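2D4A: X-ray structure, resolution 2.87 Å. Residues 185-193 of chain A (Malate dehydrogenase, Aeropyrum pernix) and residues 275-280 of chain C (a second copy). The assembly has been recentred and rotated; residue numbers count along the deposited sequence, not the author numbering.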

ATOM      1  N   VAL A 185       5.135  -7.912 -25.723  1.00 38.62           N
ATOM      2  CA  VAL A 185       6.130  -7.596 -24.716  1.00 40.00           C
ATOM      3  C   VAL A 185       6.641  -6.185 -25.005  1.00 40.51           C
ATOM      4  O   VAL A 185       7.446  -5.973 -25.914  1.00 40.31           O
ATOM      5  CB  VAL A 185       7.287  -8.622 -24.751  1.00 39.29           C
ATOM      6  CG1 VAL A 185       8.451  -8.137 -23.921  1.00 40.74           C
ATOM      7  CG2 VAL A 185       6.797  -9.951 -24.197  1.00 39.57           C
ATOM      8  N   GLY A 186       6.138  -5.220 -24.236  1.00 40.91           N
ATOM      9  CA  GLY A 186       6.537  -3.837 -24.420  1.00 40.77           C
ATOM     10  C   GLY A 186       5.908  -3.257 -25.670  1.00 41.88           C
ATOM     11  O   GLY A 186       6.342  -2.220 -26.165  1.00 43.46           O
ATOM     12  N   GLY A 187       4.886  -3.931 -26.185  1.00 41.05           N
ATOM     13  CA  GLY A 187       4.224  -3.454 -27.381  1.00 40.24           C
ATOM     14  C   GLY A 187       4.753  -4.164 -28.608  1.00 40.49           C
ATOM     15  O   GLY A 187       4.202  -4.043 -29.703  1.00 41.69           O
ATOM     16  N   VAL A 188       5.835  -4.910 -28.432  1.00 39.48           N
ATOM     17  CA  VAL A 188       6.419  -5.649 -29.541  1.00 38.99           C
ATOM     18  C   VAL A 188       5.810  -7.057 -29.574  1.00 39.15           C
ATOM     19  O   VAL A 188       5.719  -7.722 -28.540  1.00 39.45           O
ATOM     20  CB  VAL A 188       7.962  -5.750 -29.386  1.00 37.11           C
ATOM     21  CG1 VAL A 188       8.550  -6.525 -30.542  1.00 34.84           C
ATOM     22  CG2 VAL A 188       8.567  -4.363 -29.303  1.00 35.67           C
ATOM     23  N   PRO A 189       5.449  -7.526 -30.632  1.00 40.24           N
ATOM     24  CA  PRO A 189       4.745  -8.801 -30.812  1.00 40.83           C
ATOM     25  C   PRO A 189       5.642  -9.972 -30.411  1.00 41.59           C
ATOM     26  O   PRO A 189       6.815 -10.014 -30.779  1.00 42.26           O
ATOM     27  CB  PRO A 189       4.417  -8.802 -32.304  1.00 39.27           C
ATOM     28  CG  PRO A 189       4.185  -7.360 -32.583  1.00 38.32           C
ATOM     29  CD  PRO A 189       5.337  -6.695 -31.843  1.00 39.58           C
ATOM     30  N   LEU A 190       5.090 -10.914 -29.656  1.00 43.26           N
ATOM     31  CA  LEU A 190       5.854 -12.069 -29.199  1.00 45.21           C
ATOM     32  C   LEU A 190       6.485 -12.858 -30.349  1.00 46.89           C
ATOM     33  O   LEU A 190       7.616 -13.334 -30.240  1.00 45.93           O
ATOM     34  CB  LEU A 190       4.955 -13.000 -28.382  1.00 45.07           C
ATOM     35  CG  LEU A 190       5.582 -13.759 -27.209  1.00 45.26           C
ATOM     36  CD1 LEU A 190       5.591 -12.863 -25.970  1.00 44.08           C
ATOM     37  CD2 LEU A 190       4.800 -15.029 -26.933  1.00 44.86           C
ATOM     38  N   GLU A 191       5.752 -12.988 -31.450  1.00 48.65           N
ATOM     39  CA  GLU A 191       6.235 -13.729 -32.604  1.00 49.43           C
ATOM     40  C   GLU A 191       7.495 -13.146 -33.221  1.00 50.31           C
ATOM     41  O   GLU A 191       8.142 -13.789 -34.044  1.00 51.56           O
ATOM     42  CB  GLU A 191       5.121 -13.840 -33.640  1.00 50.21           C
ATOM     43  CG  GLU A 191       3.873 -14.465 -33.044  1.00 52.20           C
ATOM     44  CD  GLU A 191       2.878 -14.921 -34.083  1.00 53.12           C
ATOM     45  OE1 GLU A 191       2.383 -14.077 -34.862  1.00 54.69           O
ATOM     46  OE2 GLU A 191       2.589 -16.134 -34.111  1.00 53.57           O
ATOM     47  N   HIS A 192       7.716 -11.802 -32.940  1.00 43.29           N
ATOM     48  CA  HIS A 192       8.816 -11.106 -33.585  1.00 44.76           C
ATOM     49  C   HIS A 192      10.078 -11.283 -32.750  1.00 44.25           C
ATOM     50  O   HIS A 192      11.174 -11.405 -33.292  1.00 45.85           O
ATOM     51  CB  HIS A 192       8.543  -9.600 -33.721  1.00 48.37           C
ATOM     52  CG  HIS A 192       7.848  -9.228 -34.991  1.00 53.39           C
ATOM     53  ND1 HIS A 192       6.466  -9.248 -35.124  1.00 56.25           N
ATOM     54  CD2 HIS A 192       8.329  -8.867 -36.205  1.00 54.74           C
ATOM     55  CE1 HIS A 192       6.140  -8.917 -36.355  1.00 55.47           C
ATOM     56  NE2 HIS A 192       7.253  -8.682 -37.033  1.00 55.60           N
ATOM     57  N   LEU A 193       9.931 -11.272 -31.428  1.00 42.89           N
ATOM     58  CA  LEU A 193      11.074 -11.428 -30.534  1.00 41.79           C
ATOM     59  C   LEU A 193      11.588 -12.838 -30.426  1.00 41.79           C
ATOM     60  O   LEU A 193      12.788 -13.029 -30.314  1.00 42.72           O
ATOM     61  CB  LEU A 193      10.737 -10.968 -29.139  1.00 41.13           C
ATOM     62  CG  LEU A 193      10.141  -9.597 -29.085  1.00 41.16           C
ATOM     63  CD1 LEU A 193       9.671  -9.340 -27.676  1.00 43.18           C
ATOM     64  CD2 LEU A 193      11.176  -8.616 -29.510  1.00 40.44           C
TER
ATOM     65  N   ILE C 275      17.024   1.024 -26.274  1.00 39.75           N
ATOM     66  CA  ILE C 275      15.798   1.505 -26.904  1.00 39.82           C
ATOM     67  C   ILE C 275      15.189   0.389 -27.745  1.00 40.52           C
ATOM     68  O   ILE C 275      15.888  -0.268 -28.510  1.00 40.71           O
ATOM     69  CB  ILE C 275      16.038   2.716 -27.852  1.00 39.55           C
ATOM     70  CG1 ILE C 275      16.339   4.002 -27.074  1.00 38.93           C
ATOM     71  CG2 ILE C 275      14.781   2.967 -28.670  1.00 40.40           C
ATOM     72  CD1 ILE C 275      17.684   4.053 -26.387  1.00 41.12           C
ATOM     73  N   ILE C 276      13.886   0.175 -27.618  1.00 41.76           N
ATOM     74  CA  ILE C 276      13.250  -0.877 -28.399  1.00 43.60           C
ATOM     75  C   ILE C 276      12.716  -0.349 -29.733  1.00 44.56           C
ATOM     76  O   ILE C 276      12.180   0.756 -29.808  1.00 43.80           O
ATOM     77  CB  ILE C 276      12.109  -1.520 -27.599  1.00 44.02           C
ATOM     78  CG1 ILE C 276      12.666  -2.091 -26.298  1.00 43.25           C
ATOM     79  CG2 ILE C 276      11.482  -2.649 -28.392  1.00 44.52           C
ATOM     80  CD1 ILE C 276      11.599  -2.560 -25.357  1.00 47.33           C
ATOM     81  N   GLU C 277      12.866  -1.078 -30.893  1.00 39.07           N
ATOM     82  CA  GLU C 277      12.385  -0.635 -32.189  1.00 40.45           C
ATOM     83  C   GLU C 277      11.166  -1.475 -32.581  1.00 40.42           C
ATOM     84  O   GLU C 277      11.294  -2.631 -32.964  1.00 41.87           O
ATOM     85  CB  GLU C 277      13.499  -0.741 -33.250  1.00 41.26           C
ATOM     86  CG  GLU C 277      14.700   0.178 -32.985  1.00 44.12           C
ATOM     87  CD  GLU C 277      15.710   0.181 -34.121  1.00 45.93           C
ATOM     88  OE1 GLU C 277      15.407   0.754 -35.184  1.00 48.14           O
ATOM     89  OE2 GLU C 277      16.810  -0.392 -33.953  1.00 47.36           O
ATOM     90  N   LEU C 278       9.989  -0.926 -32.391  1.00 46.73           N
ATOM     91  CA  LEU C 278       8.749  -1.588 -32.763  1.00 47.49           C
ATOM     92  C   LEU C 278       8.684  -1.796 -34.271  1.00 47.58           C
ATOM     93  O   LEU C 278       9.159  -0.958 -35.039  1.00 47.94           O
ATOM     94  CB  LEU C 278       7.551  -0.743 -32.328  1.00 47.84           C
ATOM     95  CG  LEU C 278       7.360  -0.494 -30.835  1.00 48.54           C
ATOM     96  CD1 LEU C 278       6.573   0.775 -30.648  1.00 49.38           C
ATOM     97  CD2 LEU C 278       6.664  -1.681 -30.180  1.00 49.00           C
ATOM     98  N   PRO C 279       8.117  -2.929 -34.714  1.00 47.27           N
ATOM     99  CA  PRO C 279       7.996  -3.213 -36.147  1.00 46.69           C
ATOM    100  C   PRO C 279       6.856  -2.373 -36.728  1.00 46.93           C
ATOM    101  O   PRO C 279       5.679  -2.690 -36.544  1.00 46.38           O
ATOM    102  CB  PRO C 279       7.706  -4.710 -36.175  1.00 46.35           C
ATOM    103  CG  PRO C 279       6.951  -4.927 -34.908  1.00 47.11           C
ATOM    104  CD  PRO C 279       7.749  -4.113 -33.917  1.00 46.90           C
ATOM    105  N   LEU C 280       7.221  -1.306 -37.432  1.00 48.29           N
ATOM    106  CA  LEU C 280       6.252  -0.377 -38.008  1.00 49.75           C
ATOM    107  C   LEU C 280       6.032  -0.556 -39.518  1.00 51.23           C
ATOM    108  O   LEU C 280       6.913  -1.026 -40.237  1.00 52.41           O
ATOM    109  CB  LEU C 280       6.713   1.060 -37.703  1.00 48.00           C
ATOM    110  CG  LEU C 280       6.994   1.416 -36.225  1.00 45.90           C
ATOM    111  CD1 LEU C 280       7.958   2.591 -36.115  1.00 42.81           C
ATOM    112  CD2 LEU C 280       5.688   1.721 -35.522  1.00 44.22           C
TER

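The contact is built from shape rather than polar pairing: no hydrogen bond crosses between the two stretches, and most of the 277 Å² they bury lies on valine, isoleucine, leucine and proline residues. Chain A supplies a tight turn running into the start of a helix; chain C supplies an extended segment with no regular secondary structure, of which I276(C), L278(C) and P279(C) meet chain A.

The turn itself is a type I' beta turn from V185(A) to V188(A), closed by a reciprocal pair of backbone hydrogen bonds, V185(A) N to V188(A) O at 2.9 Å and V188(A) N to V185(A) O at 3.2 Å. Its two corners are glycines with positive phi. At G187(A) the backbone angles alone call for glycine, since a CB would jam against the carbonyl O of G186(A). The contact adds a second constraint: an ideal CB on G187(A) would point toward chain C and sit a tight 3.5 Å from L278(C) CD2. L278(C) CD2 instead lies 3.4 Å from G187(A) O, so the bare turn offers a shallow seat for the leucine. The CA-to-CB bond of L278(C) runs sideways, yet the end of its side chain comes nearer and reaches this seat.

V188(A) is the central bump. V188(A) CG2 lies 3.5 Å from I276(C) CG2 and 3.4 Å from L278(C) CD2, so it enters the gap between those side chains. I276(C) and L278(C) are separated in sequence by E277(C), which points its CA-to-CB bond away and has OE1 hydrogen-bonded elsewhere in the structure. The alternation lets the extended segment present two aliphatic groups to one valine while keeping the charged residue out of the packing. V188(A) CG1 faces the next residue of chain C, 4.2 Å from P279(C) CD.

P279(C) is the complementary bump, with 66 Å² covered by chain A. Its ring lodges among three residues: V188(A), P189(A), whose CD is 3.9 Å from P279(C) CG, and H192(A). The histidine forms a flat wall. P279(C) CG stands 4.2 Å from the centroid of the H192(A) ring and only 2° off the normal, a CH-pi contact placed almost squarely over the face. P189(A) is at the N-cap position, and the hydrogen bond from H192(A) N to P189(A) O, 2.9 Å, lies in the first turn of the helix; P189(A) and H192(A) both contact P279(C).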